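Local coordinates for ofchtiv-allosamidin (Ostrinia furnacalis, PDB 6JMB), which probably hydrolyses chitin as a family 18 insect chitinase, here caught with the inhibitor allosamidin in its substrate cleft, at residues Lys77-Val82 against Gly158-Val163; Asp119-Asp124 against Lys148-Glu153; Ala271-Pro276 against Gly282-Asn287; Tyr291-Glu296 against Pro310-Asp315. All blocks are in the same frame, centred on the assembly; numbering follows the deposited sequence.

Contacts 1 and 2 form one neighbourhood of the barrel, their centres about 7 Å apart: strand 120-124 of contact 2 runs between the two strands of contact 1, and T78 O lies 2.6 Å from D119 N, a probable hydrogen bond. Contacts 3 and 4 share helix 286-295 and have centres about 11 Å apart, on the opposite side of the chain's centre. The two groups are well separated, with centres about 30 Å apart for contacts 1 and 3 and about 42 Å for contacts 2 and 4. Bound allosamidin touches both groups: D124 of contact 2 meets its allosamizoline, and Y283 of contact 3 an attached sugar.

Contact 1 (Lys77-Val82 against Gly158-Val163); sequences KTLVAV and GLLLTV
L79 carries the apolar part of this contact with both of its methyl branches. CD2 of L79 rests 3.8 Å from L160 CD1 and 4.0 Å from L160 CB, the two leucine side chains crossing at about a right angle. L160 CD1 has a second apolar neighbour in the stem of K77, whose CB and CG both lie 4.0 Å from it. K77 also crosses L160 nearly at right angles.

No hydrogen bond joins the two segments directly, because they are not neighbours in the barrel. In this TIM barrel of glycosyl hydrolase family 18, strands 77-83 and 160-165 are parallel partners of strand 120-124, one on each of its edges. The axes of these short strand segments pass 8.7 Å apart, at 50° to each other, a spacing that only side chains bridge.

The third meeting is of methyl with hydroxyl. L79 and T162 reach toward each other tip to tip, L79 CD1 standing 3.7 Å from T162 OG1 and 3.9 Å from T162 CG2. With an alanine here instead of L79, both methyls are lost and a gap would probably open between L160 and T162. The polar need of T162 OG1 is met by its hydrogen bond to D122 OD1 on the intervening strand; chi1 of 66° sets OG1 between the backbone N and carbonyl carbon.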
loop_
_atom_site.group_PDB
_atom_site.type_symbol
_atom_site.label_atom_id
_atom_site.label_comp_id
_atom_site.label_asym_id
_atom_site.label_seq_id
_atom_site.Cartn_x
_atom_site.Cartn_y
_atom_site.Cartn_z
ATOM N N LYS A 77 12.213 3.803 -12.090
ATOM C CA LYS A 77 12.617 4.578 -10.924
ATOM C C LYS A 77 12.521 3.666 -9.708
ATOM O O LYS A 77 11.511 2.981 -9.528
ATOM C CB LYS A 77 11.726 5.806 -10.747
ATOM C CG LYS A 77 11.790 6.795 -11.914
ATOM C CD LYS A 77 13.207 7.305 -12.120
ATOM C CE LYS A 77 13.255 8.447 -13.119
ATOM N NZ LYS A 77 14.594 9.103 -13.131
ATOM N N THR A 78 13.576 3.640 -8.892
ATOM C CA THR A 78 13.636 2.789 -7.709
ATOM C C THR A 78 13.787 3.670 -6.477
ATOM O O THR A 78 14.822 4.317 -6.296
ATOM C CB THR A 78 14.803 1.800 -7.785
ATOM O OG1 THR A 78 16.038 2.515 -7.916
ATOM C CG2 THR A 78 14.639 0.845 -8.953
ATOM N N LEU A 79 12.781 3.654 -5.608
ATOM C CA LEU A 79 12.742 4.455 -4.396
ATOM C C LEU A 79 12.906 3.564 -3.176
ATOM O O LEU A 79 12.661 2.360 -3.221
ATOM C CB LEU A 79 11.409 5.198 -4.275
ATOM C CG LEU A 79 10.907 5.996 -5.482
ATOM C CD1 LEU A 79 9.668 6.786 -5.083
ATOM C CD2 LEU A 79 11.984 6.917 -6.022
ATOM N N VAL A 80 13.294 4.180 -2.067
ATOM C CA VAL A 80 13.330 3.507 -0.775
ATOM C C VAL A 80 12.249 4.139 0.099
ATOM O O VAL A 80 12.066 5.366 0.093
ATOM C CB VAL A 80 14.734 3.566 -0.142
ATOM C CG1 VAL A 80 15.140 5.007 0.249
ATOM C CG2 VAL A 80 14.835 2.629 1.046
ATOM N N ALA A 81 11.491 3.299 0.798
ATOM C CA ALA A 81 10.402 3.762 1.655
ATOM C C ALA A 81 10.822 3.718 3.117
ATOM O O ALA A 81 11.316 2.693 3.599
ATOM C CB ALA A 81 9.148 2.904 1.460
ATOM N N VAL A 82 10.625 4.832 3.820
ATOM C CA VAL A 82 10.898 4.917 5.251
ATOM C C VAL A 82 9.577 4.868 6.005
ATOM O O VAL A 82 8.605 5.533 5.621
ATOM C CB VAL A 82 11.705 6.185 5.591
ATOM C CG1 VAL A 82 10.917 7.466 5.261
ATOM C CG2 VAL A 82 12.157 6.165 7.050
ATOM N N GLY A 158 18.115 16.020 -8.230
ATOM C CA GLY A 158 17.118 15.460 -9.125
ATOM C C GLY A 158 16.381 14.254 -8.580
ATOM O O GLY A 158 15.886 13.434 -9.360
ATOM N N LEU A 159 16.289 14.129 -7.260
ATOM C CA LEU A 159 15.690 12.962 -6.628
ATOM C C LEU A 159 14.186 13.139 -6.448
ATOM O O LEU A 159 13.680 14.256 -6.315
ATOM C CB LEU A 159 16.342 12.724 -5.266
ATOM C CG LEU A 159 17.804 12.280 -5.346
ATOM C CD1 LEU A 159 18.439 12.360 -3.975
ATOM C CD2 LEU A 159 17.915 10.867 -5.910
ATOM N N LEU A 160 13.478 12.011 -6.442
ATOM C CA LEU A 160 12.039 12.002 -6.229
ATOM C C LEU A 160 11.720 12.010 -4.739
ATOM O O LEU A 160 12.482 11.499 -3.914
ATOM C CB LEU A 160 11.425 10.747 -6.850
ATOM C CG LEU A 160 11.524 10.629 -8.371
ATOM C CD1 LEU A 160 11.091 9.245 -8.827
ATOM C CD2 LEU A 160 10.676 11.699 -9.033
ATOM N N LEU A 161 10.575 12.600 -4.402
ATOM C CA LEU A 161 10.036 12.579 -3.046
ATOM C C LEU A 161 8.558 12.247 -3.145
ATOM O O LEU A 161 7.796 12.988 -3.777
ATOM C CB LEU A 161 10.216 13.936 -2.352
ATOM C CG LEU A 161 9.609 14.021 -0.947
ATOM C CD1 LEU A 161 10.302 13.059 0.010
ATOM C CD2 LEU A 161 9.678 15.452 -0.421
ATOM N N THR A 162 8.149 11.142 -2.532
ATOM C CA THR A 162 6.753 10.720 -2.545
ATOM C C THR A 162 6.308 10.411 -1.126
ATOM O O THR A 162 7.123 10.321 -0.205
ATOM C CB THR A 162 6.555 9.486 -3.437
ATOM O OG1 THR A 162 7.236 8.362 -2.863
ATOM C CG2 THR A 162 7.100 9.743 -4.832
ATOM N N VAL A 163 4.992 10.276 -0.946
ATOM C CA VAL A 163 4.429 9.856 0.329
ATOM C C VAL A 163 3.392 8.771 0.095
ATOM O O VAL A 163 2.835 8.630 -0.996
ATOM C CB VAL A 163 3.795 11.023 1.122
ATOM C CG1 VAL A 163 4.860 12.034 1.549
ATOM C CG2 VAL A 163 2.679 11.683 0.302
#

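Contact 2 (Asp119-Asp124 against Lys148-Glu153). With AMI (allosamizoline), chain C.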
loop_
_atom_site.group_PDB
_atom_site.type_symbol
_atom_site.label_atom_id
_atom_site.label_comp_id
_atom_site.label_asym_id
_atom_site.label_seq_id
_atom_site.Cartn_x
_atom_site.Cartn_y
_atom_site.Cartn_z
ATOM N N ASP A 119 16.540 6.320 -6.501
ATOM C CA ASP A 119 16.152 7.526 -7.222
ATOM C C ASP A 119 15.321 8.481 -6.385
ATOM O O ASP A 119 14.907 9.531 -6.892
ATOM C CB ASP A 119 15.392 7.152 -8.494
ATOM C CG ASP A 119 16.212 6.294 -9.406
ATOM O OD1 ASP A 119 17.212 6.805 -9.956
ATOM O OD2 ASP A 119 15.887 5.097 -9.547
ATOM N N GLY A 120 15.070 8.155 -5.128
ATOM C CA GLY A 120 14.299 9.033 -4.275
ATOM C C GLY A 120 13.796 8.304 -3.046
ATOM O O GLY A 120 14.141 7.149 -2.793
ATOM N N LEU A 121 12.965 9.021 -2.294
ATOM C CA LEU A 121 12.479 8.597 -0.992
ATOM C C LEU A 121 10.959 8.631 -0.980
ATOM O O LEU A 121 10.347 9.597 -1.449
ATOM C CB LEU A 121 12.988 9.554 0.097
ATOM C CG LEU A 121 12.518 9.279 1.529
ATOM C CD1 LEU A 121 13.139 7.997 2.062
ATOM C CD2 LEU A 121 12.839 10.454 2.443
ATOM N N ASP A 122 10.358 7.580 -0.435
ATOM C CA ASP A 122 8.934 7.540 -0.142
ATOM C C ASP A 122 8.777 7.587 1.370
ATOM O O ASP A 122 9.415 6.807 2.085
ATOM C CB ASP A 122 8.326 6.245 -0.690
ATOM C CG ASP A 122 6.840 6.146 -0.439
ATOM O OD1 ASP A 122 6.104 7.102 -0.771
ATOM O OD2 ASP A 122 6.398 5.105 0.094
ATOM N N VAL A 123 7.955 8.508 1.862
ATOM C CA VAL A 123 7.741 8.663 3.298
ATOM C C VAL A 123 6.404 8.033 3.664
ATOM O O VAL A 123 5.350 8.450 3.161
ATOM C CB VAL A 123 7.802 10.136 3.727
ATOM C CG1 VAL A 123 7.667 10.241 5.240
ATOM C CG2 VAL A 123 9.112 10.766 3.267
ATOM N N ASP A 124 6.453 7.017 4.529
ATOM C CA ASP A 124 5.281 6.281 4.994
ATOM C C ASP A 124 5.213 6.329 6.520
ATOM O O ASP A 124 5.286 5.296 7.194
ATOM C CB ASP A 124 5.356 4.837 4.477
ATOM C CG ASP A 124 4.180 3.984 4.908
ATOM O OD1 ASP A 124 3.092 4.529 5.177
ATOM O OD2 ASP A 124 4.347 2.751 4.968
ATOM N N LYS A 148 8.795 19.856 2.868
ATOM C CA LYS A 148 9.371 21.048 2.247
ATOM C C LYS A 148 10.895 20.996 2.271
ATOM O O LYS A 148 11.558 21.277 1.263
ATOM C CB LYS A 148 8.869 22.290 2.982
ATOM C CG LYS A 148 9.473 23.592 2.488
ATOM C CD LYS A 148 9.003 24.757 3.346
ATOM C CE LYS A 148 9.553 26.078 2.842
ATOM N NZ LYS A 148 9.318 27.181 3.816
ATOM N N GLU A 149 11.467 20.631 3.420
ATOM C CA GLU A 149 12.919 20.631 3.565
ATOM C C GLU A 149 13.562 19.488 2.786
ATOM O O GLU A 149 14.651 19.652 2.218
ATOM C CB GLU A 149 13.287 20.610 5.049
ATOM C CG GLU A 149 12.832 21.887 5.770
ATOM C CD GLU A 149 13.122 21.891 7.256
ATOM O OE1 GLU A 149 13.616 20.871 7.770
ATOM O OE2 GLU A 149 12.849 22.921 7.918
ATOM N N LEU A 150 12.903 18.328 2.733
ATOM C CA LEU A 150 13.388 17.246 1.881
ATOM C C LEU A 150 13.408 17.674 0.420
ATOM O O LEU A 150 14.395 17.452 -0.292
ATOM C CB LEU A 150 12.512 16.003 2.053
ATOM C CG LEU A 150 12.778 15.148 3.292
ATOM C CD1 LEU A 150 11.553 14.313 3.643
ATOM C CD2 LEU A 150 13.999 14.241 3.100
ATOM N N ARG A 151 12.328 18.307 -0.042
ATOM C CA ARG A 151 12.271 18.748 -1.431
ATOM C C ARG A 151 13.394 19.724 -1.745
ATOM O O ARG A 151 14.054 19.604 -2.784
ATOM C CB ARG A 151 10.912 19.385 -1.721
ATOM C CG ARG A 151 10.848 20.153 -3.039
ATOM C CD ARG A 151 11.180 19.264 -4.226
ATOM N NE ARG A 151 10.252 18.145 -4.325
ATOM C CZ ARG A 151 10.351 17.159 -5.209
ATOM N NH1 ARG A 151 11.353 17.139 -6.082
ATOM N NH2 ARG A 151 9.447 16.188 -5.218
ATOM N N GLU A 152 13.628 20.691 -0.855
ATOM C CA GLU A 152 14.672 21.683 -1.094
ATOM C C GLU A 152 16.034 21.026 -1.280
ATOM O O GLU A 152 16.801 21.409 -2.173
ATOM C CB GLU A 152 14.702 22.685 0.056
ATOM C CG GLU A 152 13.590 23.717 -0.035
ATOM C CD GLU A 152 13.444 24.545 1.224
ATOM O OE1 GLU A 152 14.115 24.236 2.232
ATOM O OE2 GLU A 152 12.650 25.511 1.201
ATOM N N GLU A 153 16.345 20.017 -0.468
ATOM C CA GLU A 153 17.632 19.349 -0.614
ATOM C C GLU A 153 17.646 18.414 -1.815
ATOM O O GLU A 153 18.630 18.374 -2.566
ATOM C CB GLU A 153 17.961 18.569 0.655
ATOM C CG GLU A 153 19.322 17.894 0.620
ATOM C CD GLU A 153 20.462 18.889 0.607
ATOM O OE1 GLU A 153 20.270 20.025 1.092
ATOM O OE2 GLU A 153 21.553 18.532 0.116
HETATM C C1 AMI C . 0.601 -0.517 4.107
HETATM C C2 AMI C . 1.808 -0.012 4.995
HETATM C C3 AMI C . 2.534 -1.219 5.324
HETATM C C4 AMI C . 1.426 -2.348 5.388
HETATM C C5 AMI C . 0.683 -2.067 4.170
HETATM C C6 AMI C . -0.741 -2.735 4.141
HETATM C C7 AMI C . 1.982 0.761 2.930
HETATM C C8 AMI C . 3.640 2.442 1.980
HETATM C C9 AMI C . 1.860 1.402 0.459
HETATM N N2 AMI C . 2.483 0.815 4.240
HETATM N N7 AMI C . 2.498 1.538 1.796
HETATM O O3 AMI C . 3.262 -1.056 6.541
HETATM O O4 AMI C . 1.917 -3.679 5.294
HETATM O O6 AMI C . -1.440 -2.353 5.307
HETATM O O7 AMI C . 0.922 -0.081 2.767
#
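L150 packs on L121 and V123 in a buried, wholly apolar strand-to-helix contact within the beta-alpha-beta unit of strand 120-124, helix 138-154 and strand 160-165 of the TIM barrel. Each branch of the helix leucine has its own partner: L150 CD2 lies 4.0 Å from L121 CD2, and L150 CD1 lies 4.3 Å from V123 CG2. L121 and L150 cross at about a right angle. CG of L121 stands opposite the backbone N (chi1 178°), a setting that leaves its CD2 methyl against the helix side chain.

The strand carries different chemistry on its other face, that of D122 and D124. D119, just before the strand, begins the DxxDxDxE signature of family 18, which E126 completes. D122 OD2 is hydrogen-bonded to Y9 OH, while D124 OD2 comes within 2.8 Å of N2 of the bound allosamizoline and D124 OD1 lies close to E126 OE2.

Around the helix, R151 forms salt bridges with D186 and D155, and E149 one with R102. I106 and I113 of helix 99-116 continue the apolar layer against L150 and L121 respectively, and on the following strand L161 touches L150 and V163 touches V123.

Contact 3 (Ala271-Pro276 against Gly282-Asn287); sequences AGLAGP and GYVGYN. With NAA (2-acetamido-2-deoxy-beta-D-allopyranose), chain B.
V284 lays its CG2 methyl over the backbone of G275, 4.0 Å from G275 CA, and the same methyl meets L273 CD1 at 4.3 Å. Its chi1 of 63° leaves CG1 between backbone N and carbonyl carbon and turns CG2, anti to N, to G275. A side chain on G275 would press tightly against V284 CG2, and one on G282 would crowd A271 CB, which sits 3.7 Å from G282 CA. The backbone angles of G282 (phi 108°) would besides drive a CB into the preceding carbonyl.

G282 N donates a weak hydrogen bond to L273 O, at 3.4 Å, and T253 OG1 is hydrogen-bonded to that same carbonyl. Where the segments lie further apart, a water bridges them, accepting from G275 N at 2.9 Å and donating to Y283 O at 2.8 Å.

The loop runs alongside strand 283-285, the two directions 23° apart. That strand pairs antiparallel with 243-256, a long strand of the TIM barrel; the loop and 283-285 probably belong to the alpha+beta insertion domain that walls the cleft in many family 18 chitinases. Y283 points its CB away from the loop, and its ring lines the glycan pocket. Methyl C8 of the N-acetyl group of an allosamidin sugar stands 3.5 Å above one face of the Y283 ring, offset toward the rim, in a CH-pi contact. A serine in its place has no ring, and the acetamido methyl would probably be left without its aromatic floor. The same sugar is hydrogen-bonded to W345 NE1 and S86 N.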
loop_
_atom_site.group_PDB
_atom_site.type_symbol
_atom_site.label_atom_id
_atom_site.label_comp_id
_atom_site.label_asym_id
_atom_site.label_seq_id
_atom_site.Cartn_x
_atom_site.Cartn_y
_atom_site.Cartn_z
ATOM N N ALA A 271 -10.031 -12.544 13.865
ATOM C CA ALA A 271 -9.255 -12.856 12.675
ATOM C C ALA A 271 -9.460 -14.303 12.253
ATOM O O ALA A 271 -9.704 -15.194 13.074
ATOM C CB ALA A 271 -7.772 -12.582 12.924
ATOM N N GLY A 272 -9.361 -14.525 10.951
ATOM C CA GLY A 272 -9.576 -15.813 10.335
ATOM C C GLY A 272 -8.283 -16.499 9.941
ATOM O O GLY A 272 -7.260 -16.405 10.631
ATOM N N LEU A 273 -8.322 -17.192 8.810
ATOM C CA LEU A 273 -7.198 -18.027 8.431
ATOM C C LEU A 273 -5.972 -17.194 8.062
ATOM O O LEU A 273 -6.041 -15.990 7.804
ATOM C CB LEU A 273 -7.584 -18.990 7.303
ATOM C CG LEU A 273 -7.896 -18.494 5.877
ATOM C CD1 LEU A 273 -6.666 -18.074 5.066
ATOM C CD2 LEU A 273 -8.620 -19.633 5.169
ATOM N N ALA A 274 -4.838 -17.883 8.029
ATOM C CA ALA A 274 -3.565 -17.338 7.604
ATOM C C ALA A 274 -3.123 -18.070 6.351
ATOM O O ALA A 274 -3.500 -19.218 6.120
ATOM C CB ALA A 274 -2.504 -17.551 8.685
ATOM N N GLY A 275 -2.327 -17.392 5.536
ATOM C CA GLY A 275 -1.708 -18.039 4.408
ATOM C C GLY A 275 -0.550 -18.903 4.863
ATOM O O GLY A 275 0.065 -18.650 5.904
ATOM N N PRO A 276 -0.219 -19.936 4.085
ATOM C CA PRO A 276 0.879 -20.834 4.496
ATOM C C PRO A 276 2.239 -20.160 4.545
ATOM O O PRO A 276 3.117 -20.623 5.286
ATOM C CB PRO A 276 0.847 -21.966 3.458
ATOM C CG PRO A 276 -0.231 -21.631 2.482
ATOM C CD PRO A 276 -0.790 -20.282 2.773
ATOM N N GLY A 282 -5.627 -13.343 9.865
ATOM C CA GLY A 282 -6.259 -12.082 9.535
ATOM C C GLY A 282 -5.916 -11.524 8.171
ATOM O O GLY A 282 -6.592 -10.597 7.721
ATOM N N TYR A 283 -4.897 -12.040 7.495
ATOM C CA TYR A 283 -4.659 -11.609 6.125
ATOM C C TYR A 283 -4.073 -12.764 5.331
ATOM O O TYR A 283 -3.591 -13.753 5.893
ATOM C CB TYR A 283 -3.840 -10.302 6.029
ATOM C CG TYR A 283 -2.337 -10.466 5.932
ATOM C CD1 TYR A 283 -1.555 -10.548 7.077
ATOM C CD2 TYR A 283 -1.695 -10.492 4.699
ATOM C CE1 TYR A 283 -0.177 -10.676 6.995
ATOM C CE2 TYR A 283 -0.313 -10.626 4.611
ATOM C CZ TYR A 283 0.433 -10.718 5.762
ATOM O OH TYR A 283 1.803 -10.847 5.682
ATOM N N VAL A 284 -4.168 -12.646 4.010
ATOM C CA VAL A 284 -3.701 -13.693 3.108
ATOM C C VAL A 284 -3.302 -13.036 1.795
ATOM O O VAL A 284 -3.976 -12.118 1.322
ATOM C CB VAL A 284 -4.785 -14.782 2.934
ATOM C CG1 VAL A 284 -6.044 -14.217 2.287
ATOM C CG2 VAL A 284 -4.242 -15.964 2.157
ATOM N N GLY A 285 -2.183 -13.469 1.224
ATOM C CA GLY A 285 -1.789 -12.945 -0.070
ATOM C C GLY A 285 -2.692 -13.468 -1.172
ATOM O O GLY A 285 -3.282 -14.542 -1.064
ATOM N N TYR A 286 -2.823 -12.684 -2.249
ATOM C CA TYR A 286 -3.587 -13.177 -3.392
ATOM C C TYR A 286 -3.018 -14.495 -3.907
ATOM O O TYR A 286 -3.777 -15.411 -4.247
ATOM C CB TYR A 286 -3.662 -12.140 -4.521
ATOM C CG TYR A 286 -4.375 -12.696 -5.731
ATOM C CD1 TYR A 286 -5.760 -12.803 -5.752
ATOM C CD2 TYR A 286 -3.661 -13.174 -6.829
ATOM C CE1 TYR A 286 -6.420 -13.341 -6.849
ATOM C CE2 TYR A 286 -4.312 -13.719 -7.925
ATOM C CZ TYR A 286 -5.688 -13.793 -7.928
ATOM O OH TYR A 286 -6.352 -14.335 -9.014
ATOM N N ASN A 287 -1.685 -14.606 -3.985
ATOM C CA ASN A 287 -1.067 -15.856 -4.423
ATOM C C ASN A 287 -1.541 -17.021 -3.569
ATOM O O ASN A 287 -1.878 -18.093 -4.091
ATOM C CB ASN A 287 0.465 -15.750 -4.405
ATOM C CG ASN A 287 1.041 -15.504 -3.012
ATOM O OD1 ASN A 287 0.514 -14.713 -2.226
ATOM N ND2 ASN A 287 2.157 -16.173 -2.715
HETATM C C1 NAA B . 2.326 -4.219 6.512
HETATM C C2 NAA B . 2.360 -5.735 6.405
HETATM C C3 NAA B . 2.954 -6.376 7.601
HETATM C C4 NAA B . 4.342 -5.827 7.874
HETATM C C5 NAA B . 4.266 -4.312 8.004
HETATM C C6 NAA B . 5.604 -3.672 8.216
HETATM C C7 NAA B . 0.514 -6.710 4.920
HETATM C C8 NAA B . -0.967 -7.056 4.737
HETATM N N2 NAA B . 0.918 -6.117 6.219
HETATM O O3 NAA B . 2.065 -6.119 8.731
HETATM O O4 NAA B . 4.907 -6.340 9.097
HETATM O O5 NAA B . 3.718 -3.761 6.766
HETATM O O6 NAA B . 5.388 -2.290 8.401
HETATM O O7 NAA B . 1.309 -6.913 4.084
HETATM O O HOH W 1 -1.175 -14.989 6.568
#

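Contact 4 (Tyr291-Glu296 against Pro310-Asp315); sequences YILQQE and PYAFLD
L293 and A312 join a helix to a strand in what is probably the alpha+beta insertion domain of this family 18 chitinase: helix 286-295 lies against strand 309-314, which pairs antiparallel with strands 300-304 and 317-320. The touch is purely apolar and light, L293 CD2 standing 4.2 Å from A312 CB. L293 points its CB bond neither at the strand nor away from it, yet the end of its side chain reaches the small alanine. V301 on the adjoining strand also borders L293.

Two residues along the strand, L314 meets E296, the first residue to leave helical angles. L314 CD2 lies 4.1 Å from E296 CG, and the two side chains cross at about a right angle. The modelled E296 chain turns at chi2 (50°), with its OE2 hydrogen-bonded to S298 OG rather than to the strand; a second conformer makes the details doubtful.

On the helix surface, Q295 packs CG 3.5 Å above one face of the Y291 ring, offset toward the rim. Q294 NE2, also hydrogen-bonded to L355 O, donates to Q295 OE1 over 3.2 Å with an N-H...O angle of 152°, the donor tilted 17° out of the carbonyl plane of Q295.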
loop_
_atom_site.group_PDB
_atom_site.type_symbol
_atom_site.label_atom_id
_atom_site.label_comp_id
_atom_site.label_asym_id
_atom_site.label_seq_id
_atom_site.Cartn_x
_atom_site.Cartn_y
_atom_site.Cartn_z
ATOM N N TYR A 291 -4.761 -19.827 -4.827
ATOM C CA TYR A 291 -4.420 -21.242 -4.822
ATOM C C TYR A 291 -5.375 -22.030 -3.935
ATOM O O TYR A 291 -5.853 -23.103 -4.328
ATOM C CB TYR A 291 -2.977 -21.423 -4.365
ATOM C CG TYR A 291 -2.503 -22.849 -4.455
ATOM C CD1 TYR A 291 -2.162 -23.412 -5.676
ATOM C CD2 TYR A 291 -2.409 -23.635 -3.316
ATOM C CE1 TYR A 291 -1.731 -24.727 -5.757
ATOM C CE2 TYR A 291 -1.983 -24.946 -3.386
ATOM C CZ TYR A 291 -1.647 -25.483 -4.605
ATOM O OH TYR A 291 -1.220 -26.789 -4.674
ATOM N N ILE A 292 -5.665 -21.510 -2.741
ATOM C CA ILE A 292 -6.626 -22.146 -1.840
ATOM C C ILE A 292 -7.971 -22.346 -2.538
ATOM O O ILE A 292 -8.564 -23.434 -2.485
ATOM C CB ILE A 292 -6.748 -21.327 -0.539
ATOM C CG1 ILE A 292 -5.550 -21.623 0.372
ATOM C CG2 ILE A 292 -8.065 -21.618 0.171
ATOM C CD1 ILE A 292 -5.337 -20.611 1.484
ATOM N N LEU A 293 -8.464 -21.311 -3.222
ATOM C CA LEU A 293 -9.750 -21.423 -3.911
ATOM C C LEU A 293 -9.686 -22.451 -5.033
ATOM O O LEU A 293 -10.636 -23.210 -5.248
ATOM C CB LEU A 293 -10.159 -20.064 -4.477
ATOM C CG LEU A 293 -10.544 -18.998 -3.461
ATOM C CD1 LEU A 293 -10.842 -17.703 -4.196
ATOM C CD2 LEU A 293 -11.741 -19.459 -2.645
ATOM N N GLN A 294 -8.578 -22.475 -5.769
ATOM C CA GLN A 294 -8.416 -23.434 -6.855
ATOM C C GLN A 294 -8.389 -24.873 -6.342
ATOM O O GLN A 294 -8.880 -25.780 -7.023
ATOM C CB GLN A 294 -7.136 -23.102 -7.611
ATOM C CG GLN A 294 -6.788 -24.029 -8.747
ATOM C CD GLN A 294 -5.489 -23.627 -9.400
ATOM O OE1 GLN A 294 -5.481 -22.885 -10.377
ATOM N NE2 GLN A 294 -4.377 -24.090 -8.844
ATOM N N GLN A 295 -7.836 -25.104 -5.155
ATOM C CA GLN A 295 -7.634 -26.454 -4.649
ATOM C C GLN A 295 -8.777 -26.983 -3.791
ATOM O O GLN A 295 -8.858 -28.200 -3.580
ATOM C CB GLN A 295 -6.310 -26.568 -3.880
ATOM C CG GLN A 295 -5.068 -26.225 -4.696
ATOM C CD GLN A 295 -4.922 -27.108 -5.925
ATOM O OE1 GLN A 295 -4.973 -26.629 -7.060
ATOM N NE2 GLN A 295 -4.733 -28.406 -5.700
ATOM N N GLU A 296 -9.638 -26.116 -3.272
ATOM C CA GLU A 296 -10.714 -26.523 -2.359
ATOM C C GLU A 296 -12.037 -26.030 -2.934
ATOM O O GLU A 296 -12.383 -24.855 -2.783
ATOM C CB GLU A 296 -10.499 -26.003 -0.947
ATOM C CG GLU A 296 -11.627 -26.338 -0.004
ATOM C CD GLU A 296 -12.009 -27.814 -0.033
ATOM O OE1 GLU A 296 -11.180 -28.661 0.359
ATOM O OE2 GLU A 296 -13.134 -28.130 -0.475
ATOM N N PRO A 310 -14.992 -9.198 -4.752
ATOM C CA PRO A 310 -15.387 -10.554 -4.366
ATOM C C PRO A 310 -15.126 -10.817 -2.890
ATOM O O PRO A 310 -14.317 -10.162 -2.230
ATOM C CB PRO A 310 -14.438 -11.419 -5.203
ATOM C CG PRO A 310 -13.166 -10.615 -5.197
ATOM C CD PRO A 310 -13.619 -9.164 -5.294
ATOM N N TYR A 311 -15.826 -11.822 -2.383
ATOM C CA TYR A 311 -15.542 -12.359 -1.064
ATOM C C TYR A 311 -15.845 -13.846 -1.102
ATOM O O TYR A 311 -16.529 -14.331 -2.007
ATOM C CB TYR A 311 -16.333 -11.635 0.037
ATOM C CG TYR A 311 -17.836 -11.734 -0.103
ATOM C CD1 TYR A 311 -18.530 -10.936 -1.005
ATOM C CD2 TYR A 311 -18.566 -12.631 0.670
ATOM C CE1 TYR A 311 -19.908 -11.028 -1.134
ATOM C CE2 TYR A 311 -19.941 -12.727 0.545
ATOM C CZ TYR A 311 -20.601 -11.929 -0.354
ATOM O OH TYR A 311 -21.976 -12.030 -0.473
ATOM N N ALA A 312 -15.328 -14.573 -0.119
ATOM C CA ALA A 312 -15.457 -16.020 -0.113
ATOM C C ALA A 312 -15.711 -16.500 1.302
ATOM O O ALA A 312 -15.246 -15.898 2.272
ATOM C CB ALA A 312 -14.205 -16.695 -0.683
ATOM N N PHE A 313 -16.456 -17.594 1.422
ATOM C CA PHE A 313 -16.694 -18.158 2.740
ATOM C C PHE A 313 -16.707 -19.677 2.684
ATOM O O PHE A 313 -17.011 -20.284 1.652
ATOM C CB PHE A 313 -17.967 -17.616 3.411
ATOM C CG PHE A 313 -19.207 -17.776 2.592
ATOM C CD1 PHE A 313 -19.953 -18.940 2.664
ATOM C CD2 PHE A 313 -19.633 -16.758 1.755
ATOM C CE1 PHE A 313 -21.105 -19.091 1.916
ATOM C CE2 PHE A 313 -20.790 -16.900 1.002
ATOM C CZ PHE A 313 -21.523 -18.070 1.084
ATOM N N LEU A 314 -16.348 -20.277 3.815
ATOM C CA LEU A 314 -16.378 -21.726 3.977
ATOM C C LEU A 314 -16.511 -21.964 5.473
ATOM O O LEU A 314 -15.555 -21.732 6.223
ATOM C CB LEU A 314 -15.098 -22.345 3.438
ATOM C CG LEU A 314 -14.947 -23.855 3.637
ATOM C CD1 LEU A 314 -16.160 -24.590 3.081
ATOM C CD2 LEU A 314 -13.673 -24.346 2.972
ATOM N N ASP A 315 -17.696 -22.400 5.902
ATOM C CA ASP A 315 -17.981 -22.564 7.322
ATOM C C ASP A 315 -17.635 -21.283 8.078
ATOM O O ASP A 315 -18.183 -20.225 7.758
ATOM C CB ASP A 315 -17.268 -23.796 7.887
ATOM C CG ASP A 315 -17.751 -25.082 7.261
ATOM O OD1 ASP A 315 -18.947 -25.162 6.925
ATOM O OD2 ASP A 315 -16.929 -26.013 7.108
#